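Long-range contacts in cellulase (Uncultured bacterium, PDB 3WX5), which hydrolyses internal beta-1,4-glucosidic bonds of cellulose as an endoglucanase of glycoside hydrolase family 12: residues 107-113 and 232-238; 35-41 and 75-81; 146-152 and 184-190. All blocks are in the same frame, centred on the assembly; numbering follows the deposited sequence.

How the contacts relate
From the N terminus, contact 2 comes first: strand 36-39 meets strand 78-80 in the mixed sheet, closing a loop whose intervening strands 49-54 and 60-65 belong to the six-stranded antiparallel sheet. Contact 1 opens only afterwards, at 107-113, and does not close until 232-238. Contact 3 falls wholly within that long span, joining 146-152 to 184-190, so the three never cross. Contact 1 lies in the antiparallel sheet and touches both others. F237 packs on Y36 and I79 of contact 2, while L110 N probably hydrogen-bonds to T190 O of contact 3. Contacts 2 and 3 share the mixed sheet but stay about 9 Å apart at their nearest atoms.

Contact 1 (107-113 and 232-238); sequences NWRLTPI and LKSSDFS
W108 and S234 reach each other through their first torsions: the indole leaves with CG anti to its own backbone N (chi1 -170°), and the serine hydroxyl does likewise (chi1 167°). NE1 of W108 therefore meets OG of S234 at 2.7 Å, a short, fairly straight bond lying in the indole plane, with S234 CB also at the ring edge. CB of L110 lies over one face of the same ring, toward its rim.

On the other side of the sheet R109 bends at its third torsion and sets its NE 3.1 Å from OD2 of D236. In this salt bridge OD2 lies in the guanidinium plane, while NE approaches from above the carboxylate plane, the two planes 52° apart. T111 and K233 run side by side there, CB to CB at 3.8 Å. A water sits between the strands, giving a hydrogen bond to K233 O and sharing others with the hydroxyls of T111 and S235. Beyond the strand ends, I113 CG1 packs on L232 CD2 at 3.8 Å.

The backbones pair antiparallel, R109 N to S235 O at 2.9 Å and T111 N to K233 O at 2.9 Å. Between N107 and R109 the register slips by one, D236 and F237 both standing opposite W108: a beta bulge in an antiparallel sheet whose W108 and S234 side packs on strand 215-225, as in the family 12 beta-jelly-roll.

Contact 2 (35-41 and 75-81); sequences RYRVINN and AYPAIYL
R37 lies alongside Y80, and its chain can be followed along the ring. CB sits over the ring face, 3.9 Å from the Y80 centroid, a CH-pi contact. CG comes next to the phenol end, and CD approaches Y80 OH to 3.4 Å. NE gives that OH a weak hydrogen bond at 3.3 Å and a shorter one to a water at 2.8 Å, which in turn donates to the phenol. The guanidinium ends nearly perpendicular to the ring (89°), its NH1 in a salt bridge with D30. Y80 gets there by holding CG between its backbone N and carbonyl carbon (chi1 71°), which swings the ring back over the neighbouring strand, where I39 CG2 meets its edge. A87 O is a further partner of the phenol OH. A leucine in place of Y80 would probably leave R37 CB without its ring and the water and A87 O without the hydroxyl they share.

On the reverse side V38 CG2 packs on I79 CD1 at 3.8 Å. At the L81 end, its CD1 lies over the centre of the R35 guanidinium, whose NH2 hydrogen-bonds to V239 O. Past the strand ends, N41 grips Y76 twice: Y76 N bonds to N41 O at 3.0 Å, and N41 ND2 reaches Y76 O at 2.9 Å from above the carbonyl plane.

R37-Y80 and I39-A78 are hydrogen-bonded pairs of an antiparallel sheet. I79 faces the opposing sheet, through S234 and F237, while Y80 lies on the face turned away from it, against E220, probably the cleft side of the family 12 beta-jelly-roll.

Contact 3 (146-152 and 184-190); sequences LNWRGNV and RRTTPVT
L146 touches V189 twice: its carbonyl O accepts V189 N at 2.9 Å, and its CB packs on V189 CG2 at 4.0 Å. P188 also offers its CA to that oxygen, so the loop after strand 184-185 is tied down at this point by backbone atoms. N147 comes next, its side chain lying obliquely across P188; with L146 it forms a classic beta bulge opposite A120 of strand 117-127.

At W148 the contact turns to side chains. CG lies between the backbone N and the carbonyl carbon (chi1 62°), which puts the indole up against R184. CZ of R184 stands 3.9 Å from the centroid of the five-membered ring, 16° off its normal, a cation-pi contact. The guanidinium is not stacked flat: its plane is tipped 69° from the ring, and NH2 is the atom that dips onto the face. R185 O, meanwhile, lies at the indole edge, 3.5 Å from CH2 of W148.

The chain then turns, bringing V152 O in front of the same arginine. R184 NH2 donates to it at 2.8 Å and NH1 more weakly at 3.0 Å, one oxygen taking both arms of the fork.

Chemically, a buried arginine is held by an aromatic face and, roughly at right angles to it, a carbonyl oxygen; both are electron-rich, and together they probably help to offset its charge and fix its guanidinium's rotation.

Contact 1 (107-113 and 232-238)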
loop_
_atom_site.group_PDB
_atom_site.type_symbol
_atom_site.label_atom_id
_atom_site.label_comp_id
_atom_site.label_asym_id
_atom_site.label_seq_id
_atom_site.Cartn_x
_atom_site.Cartn_y
_atom_site.Cartn_z
ATOM N N ASN A 107 7.706 4.528 8.259
ATOM C CA ASN A 107 8.773 4.989 7.378
ATOM C C ASN A 107 8.797 4.243 6.043
ATOM O O ASN A 107 8.532 3.041 5.996
ATOM C CB ASN A 107 10.152 4.801 8.042
ATOM C CG ASN A 107 10.231 5.373 9.438
ATOM O OD1 ASN A 107 9.447 6.230 9.829
ATOM N ND2 ASN A 107 11.197 4.878 10.213
ATOM N N TRP A 108 9.259 4.916 4.986
ATOM C CA TRP A 108 9.463 4.249 3.699
ATOM C C TRP A 108 10.359 5.124 2.837
ATOM O O TRP A 108 10.282 6.345 2.899
ATOM C CB TRP A 108 8.121 4.040 2.974
ATOM C CG TRP A 108 8.222 3.143 1.744
ATOM C CD1 TRP A 108 8.876 1.929 1.646
ATOM C CD2 TRP A 108 7.553 3.334 0.486
ATOM N NE1 TRP A 108 8.765 1.440 0.355
ATOM C CE2 TRP A 108 7.944 2.274 -0.368
ATOM C CE3 TRP A 108 6.685 4.320 -0.013
ATOM C CZ2 TRP A 108 7.407 2.110 -1.650
ATOM C CZ3 TRP A 108 6.187 4.178 -1.312
ATOM C CH2 TRP A 108 6.574 3.098 -2.123
ATOM N N ARG A 109 11.154 4.496 1.975
ATOM C CA ARG A 109 11.932 5.237 0.986
ATOM C C ARG A 109 11.739 4.556 -0.364
ATOM O O ARG A 109 11.772 3.336 -0.458
ATOM C CB ARG A 109 13.410 5.236 1.361
ATOM C CG ARG A 109 14.294 6.006 0.386
ATOM C CD ARG A 109 15.725 6.202 0.942
ATOM N NE ARG A 109 16.493 4.958 0.908
ATOM C CZ ARG A 109 17.082 4.481 -0.189
ATOM N NH1 ARG A 109 16.981 5.132 -1.339
ATOM N NH2 ARG A 109 17.744 3.339 -0.147
ATOM N N LEU A 110 11.495 5.345 -1.397
ATOM C CA LEU A 110 11.306 4.776 -2.714
ATOM C C LEU A 110 12.344 5.359 -3.677
ATOM O O LEU A 110 12.811 6.512 -3.521
ATOM C CB LEU A 110 9.884 5.038 -3.198
ATOM C CG LEU A 110 9.549 6.536 -3.365
ATOM C CD1 LEU A 110 9.385 6.909 -4.821
ATOM C CD2 LEU A 110 8.327 6.959 -2.551
ATOM N N THR A 111 12.709 4.561 -4.667
ATOM C CA THR A 111 13.563 5.043 -5.740
ATOM C C THR A 111 12.711 5.092 -7.012
ATOM O O THR A 111 12.272 4.049 -7.511
ATOM C CB THR A 111 14.793 4.105 -5.904
ATOM O OG1 THR A 111 15.485 4.013 -4.645
ATOM C CG2 THR A 111 15.752 4.643 -6.981
ATOM N N PRO A 112 12.423 6.306 -7.511
ATOM C CA PRO A 112 11.608 6.475 -8.711
ATOM C C PRO A 112 12.366 6.115 -9.986
ATOM O O PRO A 112 13.594 5.869 -9.942
ATOM C CB PRO A 112 11.272 7.966 -8.715
ATOM C CG PRO A 112 12.314 8.613 -7.878
ATOM C CD PRO A 112 13.078 7.556 -7.102
ATOM N N ILE A 113 11.628 5.990 -11.090
ATOM C CA ILE A 113 12.255 5.790 -12.418
ATOM C C ILE A 113 11.725 6.811 -13.425
ATOM O O ILE A 113 10.694 7.437 -13.181
ATOM C CB ILE A 113 12.025 4.356 -12.960
ATOM C CG1 ILE A 113 10.526 4.016 -13.045
ATOM C CG2 ILE A 113 12.753 3.338 -12.103
ATOM C CD1 ILE A 113 10.272 2.676 -13.775
ATOM N N LEU A 232 12.096 0.360 -10.183
ATOM C CA LEU A 232 11.504 0.940 -8.970
ATOM C C LEU A 232 11.958 0.140 -7.752
ATOM O O LEU A 232 11.965 -1.082 -7.789
ATOM C CB LEU A 232 9.973 0.925 -9.049
ATOM C CG LEU A 232 9.348 1.923 -10.038
ATOM C CD1 LEU A 232 7.883 1.484 -10.358
ATOM C CD2 LEU A 232 9.381 3.328 -9.448
ATOM N N LYS A 233 12.309 0.827 -6.671
ATOM C CA LYS A 233 12.830 0.133 -5.494
ATOM C C LYS A 233 12.119 0.626 -4.237
ATOM O O LYS A 233 11.957 1.826 -4.038
ATOM C CB LYS A 233 14.342 0.392 -5.339
ATOM C CG LYS A 233 14.991 -0.432 -4.211
ATOM C CD LYS A 233 16.541 -0.338 -4.243
ATOM C CE LYS A 233 17.207 -1.112 -3.098
ATOM N NZ LYS A 233 17.043 -2.609 -3.173
ATOM N N SER A 234 11.817 -0.311 -3.351
ATOM C CA SER A 234 11.205 -0.026 -2.040
ATOM C C SER A 234 12.268 -0.322 -0.968
ATOM O O SER A 234 12.835 -1.415 -0.969
ATOM C CB SER A 234 9.986 -0.948 -1.866
ATOM O OG SER A 234 9.464 -1.009 -0.528
ATOM N N SER A 235 12.542 0.648 -0.085
ATOM C CA SER A 235 13.567 0.487 0.974
ATOM C C SER A 235 13.115 0.967 2.350
ATOM O O SER A 235 12.301 1.881 2.453
ATOM C CB SER A 235 14.827 1.281 0.582
ATOM O OG SER A 235 15.251 0.884 -0.715
ATOM N N ASP A 236 13.712 0.411 3.403
ATOM C CA ASP A 236 13.661 1.027 4.733
ATOM C C ASP A 236 12.229 1.081 5.285
ATOM O O ASP A 236 11.869 2.033 5.988
ATOM C CB ASP A 236 14.204 2.475 4.686
ATOM C CG ASP A 236 15.650 2.576 4.173
ATOM O OD1 ASP A 236 16.455 1.634 4.361
ATOM O OD2 ASP A 236 15.980 3.653 3.623
ATOM N N PHE A 237 11.402 0.103 4.947
ATOM C CA PHE A 237 10.000 0.088 5.410
ATOM C C PHE A 237 9.930 -0.214 6.914
ATOM O O PHE A 237 10.614 -1.125 7.411
ATOM C CB PHE A 237 9.210 -0.968 4.636
ATOM C CG PHE A 237 7.751 -1.043 5.006
ATOM C CD1 PHE A 237 6.871 -0.013 4.671
ATOM C CD2 PHE A 237 7.233 -2.193 5.590
ATOM C CE1 PHE A 237 5.498 -0.146 4.913
ATOM C CE2 PHE A 237 5.853 -2.346 5.809
ATOM C CZ PHE A 237 4.988 -1.317 5.474
ATOM N N SER A 238 9.087 0.530 7.622
ATOM C CA SER A 238 8.796 0.253 9.013
ATOM C C SER A 238 7.360 0.665 9.276
ATOM O O SER A 238 6.853 1.605 8.687
ATOM C CB SER A 238 9.727 1.094 9.902
ATOM O OG SER A 238 9.464 0.846 11.260
HETATM O O HOH W 1 12.805 2.734 8.385
HETATM O O HOH W 2 14.315 2.767 -2.295
#

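Contact 2 (35-41 and 75-81)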
loop_
_atom_site.group_PDB
_atom_site.type_symbol
_atom_site.label_atom_id
_atom_site.label_comp_id
_atom_site.label_asym_id
_atom_site.label_seq_id
_atom_site.Cartn_x
_atom_site.Cartn_y
_atom_site.Cartn_z
ATOM N N ARG A 35 8.223 -10.202 10.466
ATOM C CA ARG A 35 7.462 -9.031 10.866
ATOM C C ARG A 35 6.686 -8.439 9.672
ATOM O O ARG A 35 5.617 -7.865 9.849
ATOM C CB ARG A 35 8.347 -7.968 11.517
ATOM C CG ARG A 35 7.571 -6.680 11.790
ATOM C CD ARG A 35 8.199 -5.815 12.859
ATOM N NE ARG A 35 7.451 -4.564 12.988
ATOM C CZ ARG A 35 6.353 -4.409 13.724
ATOM N NH1 ARG A 35 5.867 -5.413 14.445
ATOM N NH2 ARG A 35 5.753 -3.232 13.772
ATOM N N TYR A 36 7.263 -8.531 8.474
ATOM C CA TYR A 36 6.607 -8.047 7.256
ATOM C C TYR A 36 6.573 -9.162 6.218
ATOM O O TYR A 36 7.213 -10.196 6.387
ATOM C CB TYR A 36 7.314 -6.798 6.673
ATOM C CG TYR A 36 7.499 -5.676 7.659
ATOM C CD1 TYR A 36 6.403 -5.032 8.237
ATOM C CD2 TYR A 36 8.773 -5.283 8.056
ATOM C CE1 TYR A 36 6.588 -4.066 9.226
ATOM C CE2 TYR A 36 8.960 -4.284 9.007
ATOM C CZ TYR A 36 7.870 -3.713 9.597
ATOM O OH TYR A 36 8.052 -2.756 10.564
ATOM N N ARG A 37 5.798 -8.955 5.163
ATOM C CA ARG A 37 5.724 -9.889 4.049
ATOM C C ARG A 37 5.823 -9.085 2.775
ATOM O O ARG A 37 5.182 -8.042 2.674
ATOM C CB ARG A 37 4.365 -10.554 4.072
ATOM C CG ARG A 37 4.268 -11.801 3.231
ATOM C CD ARG A 37 3.454 -12.837 3.997
ATOM N NE ARG A 37 2.710 -13.655 3.066
ATOM C CZ ARG A 37 3.177 -14.767 2.528
ATOM N NH1 ARG A 37 4.381 -15.213 2.873
ATOM N NH2 ARG A 37 2.435 -15.436 1.655
ATOM N N VAL A 38 6.503 -9.627 1.772
ATOM C CA VAL A 38 6.603 -8.974 0.473
ATOM C C VAL A 38 5.892 -9.831 -0.586
ATOM O O VAL A 38 5.983 -11.070 -0.572
ATOM C CB VAL A 38 8.073 -8.738 0.071
ATOM C CG1 VAL A 38 8.168 -8.146 -1.356
ATOM C CG2 VAL A 38 8.744 -7.797 1.099
ATOM N N ILE A 39 5.106 -9.178 -1.440
ATOM C CA ILE A 39 4.282 -9.918 -2.398
ATOM C C ILE A 39 4.538 -9.366 -3.781
ATOM O O ILE A 39 4.602 -8.142 -3.955
ATOM C CB ILE A 39 2.765 -9.824 -2.045
ATOM C CG1 ILE A 39 2.344 -8.375 -1.731
ATOM C CG2 ILE A 39 2.415 -10.758 -0.872
ATOM C CD1 ILE A 39 0.819 -8.209 -1.533
ATOM N N ASN A 40 4.694 -10.257 -4.765
ATOM C CA ASN A 40 4.837 -9.834 -6.149
ATOM C C ASN A 40 3.514 -9.270 -6.652
ATOM O O ASN A 40 3.468 -8.190 -7.279
ATOM C CB ASN A 40 5.319 -11.011 -7.027
ATOM C CG ASN A 40 6.044 -10.554 -8.291
ATOM O OD1 ASN A 40 6.713 -9.517 -8.307
ATOM N ND2 ASN A 40 5.954 -11.369 -9.352
ATOM N N ASN A 41 2.443 -9.991 -6.380
ATOM C CA ASN A 41 1.089 -9.438 -6.442
ATOM C C ASN A 41 0.729 -8.847 -7.810
ATOM O O ASN A 41 0.269 -7.694 -7.902
ATOM C CB ASN A 41 0.916 -8.372 -5.336
ATOM C CG ASN A 41 -0.553 -7.973 -5.123
ATOM O OD1 ASN A 41 -1.466 -8.782 -5.333
ATOM N ND2 ASN A 41 -0.779 -6.731 -4.674
ATOM N N ALA A 75 -0.538 -4.583 -11.468
ATOM C CA ALA A 75 0.233 -5.207 -10.375
ATOM C C ALA A 75 0.400 -4.190 -9.258
ATOM O O ALA A 75 0.451 -2.986 -9.508
ATOM C CB ALA A 75 1.649 -5.619 -10.869
ATOM N N TYR A 76 0.615 -4.695 -8.054
ATOM C CA TYR A 76 1.014 -3.862 -6.916
ATOM C C TYR A 76 2.002 -4.676 -6.060
ATOM O O TYR A 76 1.660 -5.175 -4.989
ATOM C CB TYR A 76 -0.241 -3.464 -6.130
ATOM C CG TYR A 76 0.021 -2.607 -4.882
ATOM C CD1 TYR A 76 0.621 -1.350 -4.969
ATOM C CD2 TYR A 76 -0.354 -3.067 -3.621
ATOM C CE1 TYR A 76 0.815 -0.544 -3.804
ATOM C CE2 TYR A 76 -0.145 -2.295 -2.465
ATOM C CZ TYR A 76 0.444 -1.053 -2.552
ATOM O OH TYR A 76 0.685 -0.333 -1.388
ATOM N N PRO A 77 3.227 -4.878 -6.576
ATOM C CA PRO A 77 4.301 -5.416 -5.717
ATOM C C PRO A 77 4.446 -4.541 -4.463
ATOM O O PRO A 77 4.422 -3.305 -4.566
ATOM C CB PRO A 77 5.558 -5.285 -6.590
ATOM C CG PRO A 77 5.211 -4.159 -7.589
ATOM C CD PRO A 77 3.728 -4.339 -7.856
ATOM N N ALA A 78 4.461 -5.165 -3.290
ATOM C CA ALA A 78 4.251 -4.425 -2.041
ATOM C C ALA A 78 4.852 -5.144 -0.835
ATOM O O ALA A 78 5.067 -6.341 -0.877
ATOM C CB ALA A 78 2.741 -4.213 -1.806
ATOM N N ILE A 79 5.069 -4.394 0.246
ATOM C CA ILE A 79 5.469 -4.964 1.517
ATOM C C ILE A 79 4.385 -4.575 2.529
ATOM O O ILE A 79 3.736 -3.532 2.382
ATOM C CB ILE A 79 6.859 -4.447 1.977
ATOM C CG1 ILE A 79 7.241 -5.052 3.333
ATOM C CG2 ILE A 79 6.970 -2.889 1.935
ATOM C CD1 ILE A 79 8.767 -4.958 3.646
ATOM N N TYR A 80 4.120 -5.453 3.488
ATOM C CA TYR A 80 3.036 -5.173 4.427
ATOM C C TYR A 80 3.256 -5.708 5.827
ATOM O O TYR A 80 3.960 -6.714 6.040
ATOM C CB TYR A 80 1.669 -5.625 3.866
ATOM C CG TYR A 80 1.435 -7.115 3.799
ATOM C CD1 TYR A 80 0.825 -7.788 4.855
ATOM C CD2 TYR A 80 1.646 -7.819 2.613
ATOM C CE1 TYR A 80 0.567 -9.165 4.783
ATOM C CE2 TYR A 80 1.358 -9.186 2.517
ATOM C CZ TYR A 80 0.825 -9.852 3.611
ATOM O OH TYR A 80 0.519 -11.197 3.521
ATOM N N LEU A 81 2.566 -5.051 6.759
ATOM C CA LEU A 81 2.293 -5.561 8.088
ATOM C C LEU A 81 0.809 -5.888 8.188
ATOM O O LEU A 81 -0.029 -5.144 7.672
ATOM C CB LEU A 81 2.620 -4.471 9.108
ATOM C CG LEU A 81 2.354 -4.939 10.543
ATOM C CD1 LEU A 81 3.636 -5.218 11.274
ATOM C CD2 LEU A 81 1.530 -3.883 11.252
HETATM O O HOH W 3 0.721 -12.698 1.341
#

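Contact 3 (146-152 and 184-190)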
loop_
_atom_site.group_PDB
_atom_site.type_symbol
_atom_site.label_atom_id
_atom_site.label_comp_id
_atom_site.label_asym_id
_atom_site.label_seq_id
_atom_site.Cartn_x
_atom_site.Cartn_y
_atom_site.Cartn_z
ATOM N N LEU A 146 2.500 8.904 -2.994
ATOM C CA LEU A 146 3.654 9.753 -2.685
ATOM C C LEU A 146 4.396 10.216 -3.932
ATOM O O LEU A 146 5.038 11.274 -3.933
ATOM C CB LEU A 146 4.636 9.002 -1.776
ATOM C CG LEU A 146 4.008 8.539 -0.455
ATOM C CD1 LEU A 146 4.998 7.666 0.282
ATOM C CD2 LEU A 146 3.573 9.755 0.415
ATOM N N ASN A 147 4.298 9.429 -5.000
ATOM C CA ASN A 147 5.068 9.696 -6.219
ATOM C C ASN A 147 4.450 8.855 -7.361
ATOM O O ASN A 147 3.612 7.989 -7.122
ATOM C CB ASN A 147 6.559 9.329 -5.989
ATOM C CG ASN A 147 7.522 10.214 -6.778
ATOM O OD1 ASN A 147 8.604 10.618 -6.281
ATOM N ND2 ASN A 147 7.159 10.503 -8.013
ATOM N N TRP A 148 4.735 9.218 -8.600
ATOM C CA TRP A 148 4.061 8.589 -9.750
ATOM C C TRP A 148 4.679 9.113 -11.038
ATOM O O TRP A 148 5.467 10.056 -11.015
ATOM C CB TRP A 148 2.557 8.923 -9.750
ATOM C CG TRP A 148 2.300 10.403 -9.884
ATOM C CD1 TRP A 148 2.250 11.137 -11.052
ATOM C CD2 TRP A 148 2.073 11.328 -8.820
ATOM N NE1 TRP A 148 1.999 12.462 -10.770
ATOM C CE2 TRP A 148 1.917 12.611 -9.405
ATOM C CE3 TRP A 148 2.036 11.207 -7.424
ATOM C CZ2 TRP A 148 1.738 13.760 -8.640
ATOM C CZ3 TRP A 148 1.876 12.356 -6.659
ATOM C CH2 TRP A 148 1.743 13.624 -7.279
ATOM N N ARG A 149 4.307 8.492 -12.155
ATOM C CA ARG A 149 4.715 8.975 -13.450
ATOM C C ARG A 149 3.620 8.658 -14.420
ATOM O O ARG A 149 3.005 7.613 -14.317
ATOM C CB ARG A 149 6.004 8.286 -13.889
ATOM C CG ARG A 149 6.481 8.770 -15.243
ATOM C CD ARG A 149 7.771 8.068 -15.665
ATOM N NE ARG A 149 8.031 8.268 -17.093
ATOM C CZ ARG A 149 8.708 9.300 -17.580
ATOM N NH1 ARG A 149 9.216 10.215 -16.746
ATOM N NH2 ARG A 149 8.904 9.401 -18.895
ATOM N N GLY A 150 3.362 9.570 -15.358
ATOM C CA GLY A 150 2.537 9.240 -16.513
ATOM C C GLY A 150 1.097 9.691 -16.416
ATOM O O GLY A 150 0.246 9.209 -17.153
ATOM N N ASN A 151 0.807 10.635 -15.522
ATOM C CA ASN A 151 -0.563 11.155 -15.372
ATOM C C ASN A 151 -1.576 10.097 -14.984
ATOM O O ASN A 151 -2.750 10.223 -15.318
ATOM C CB ASN A 151 -1.062 11.904 -16.643
ATOM C CG ASN A 151 -2.167 12.930 -16.323
ATOM O OD1 ASN A 151 -2.058 13.672 -15.350
ATOM N ND2 ASN A 151 -3.189 13.010 -17.168
ATOM N N VAL A 152 -1.138 9.067 -14.257
ATOM C CA VAL A 152 -2.053 8.085 -13.697
ATOM C C VAL A 152 -2.942 8.774 -12.656
ATOM O O VAL A 152 -2.519 9.763 -12.069
ATOM C CB VAL A 152 -1.262 6.903 -13.076
ATOM C CG1 VAL A 152 -0.563 6.098 -14.179
ATOM C CG2 VAL A 152 -0.238 7.414 -12.044
ATOM N N ARG A 184 -3.595 11.906 -2.535
ATOM C CA ARG A 184 -2.476 12.090 -3.443
ATOM C C ARG A 184 -1.711 13.326 -2.992
ATOM O O ARG A 184 -2.257 14.432 -3.030
ATOM C CB ARG A 184 -2.987 12.290 -4.882
ATOM C CG ARG A 184 -1.857 12.334 -5.911
ATOM C CD ARG A 184 -2.356 12.714 -7.324
ATOM N NE ARG A 184 -1.415 12.176 -8.297
ATOM C CZ ARG A 184 -1.751 11.743 -9.512
ATOM N NH1 ARG A 184 -3.000 11.903 -9.955
ATOM N NH2 ARG A 184 -0.835 11.148 -10.278
ATOM N N ARG A 185 -0.417 13.182 -2.720
ATOM C CA ARG A 185 0.348 14.326 -2.176
ATOM C C ARG A 185 0.369 15.416 -3.251
ATOM O O ARG A 185 0.422 15.093 -4.444
ATOM C CB ARG A 185 1.783 13.910 -1.847
ATOM C CG ARG A 185 2.406 14.756 -0.735
ATOM C CD ARG A 185 3.794 14.208 -0.393
ATOM N NE ARG A 185 4.387 14.852 0.784
ATOM C CZ ARG A 185 4.964 16.046 0.779
ATOM N NH1 ARG A 185 5.053 16.752 -0.356
ATOM N NH2 ARG A 185 5.550 16.488 1.895
ATOM N N THR A 186 0.251 16.678 -2.848
ATOM C CA THR A 186 0.159 17.779 -3.833
ATOM C C THR A 186 1.487 17.975 -4.560
ATOM O O THR A 186 1.520 18.522 -5.675
ATOM C CB THR A 186 -0.290 19.119 -3.192
ATOM O OG1 THR A 186 0.597 19.452 -2.132
ATOM C CG2 THR A 186 -1.707 19.003 -2.602
ATOM N N THR A 187 2.592 17.617 -3.895
ATOM C CA THR A 187 3.859 17.398 -4.597
ATOM C C THR A 187 4.504 16.081 -4.214
ATOM O O THR A 187 4.408 15.648 -3.063
ATOM C CB THR A 187 4.886 18.541 -4.353
ATOM O OG1 THR A 187 5.188 18.615 -2.967
ATOM C CG2 THR A 187 4.304 19.890 -4.806
ATOM N N PRO A 188 5.170 15.428 -5.175
ATOM C CA PRO A 188 5.721 14.083 -4.908
ATOM C C PRO A 188 6.937 14.115 -3.978
ATOM O O PRO A 188 7.624 15.135 -3.920
ATOM C CB PRO A 188 6.082 13.554 -6.301
ATOM C CG PRO A 188 6.157 14.799 -7.193
ATOM C CD PRO A 188 5.319 15.865 -6.584
ATOM N N VAL A 189 7.159 13.039 -3.211
ATOM C CA VAL A 189 8.379 12.862 -2.431
ATOM C C VAL A 189 8.992 11.492 -2.720
ATOM O O VAL A 189 8.367 10.658 -3.367
ATOM C CB VAL A 189 8.097 12.923 -0.904
ATOM C CG1 VAL A 189 7.773 14.360 -0.453
ATOM C CG2 VAL A 189 6.996 11.957 -0.510
ATOM N N THR A 190 10.186 11.245 -2.190
ATOM C CA THR A 190 10.826 9.940 -2.347
ATOM C C THR A 190 11.005 9.240 -1.009
ATOM O O THR A 190 11.569 8.164 -0.962
ATOM C CB THR A 190 12.176 10.058 -3.093
ATOM O OG1 THR A 190 13.038 10.982 -2.400
ATOM C CG2 THR A 190 11.920 10.578 -4.517
#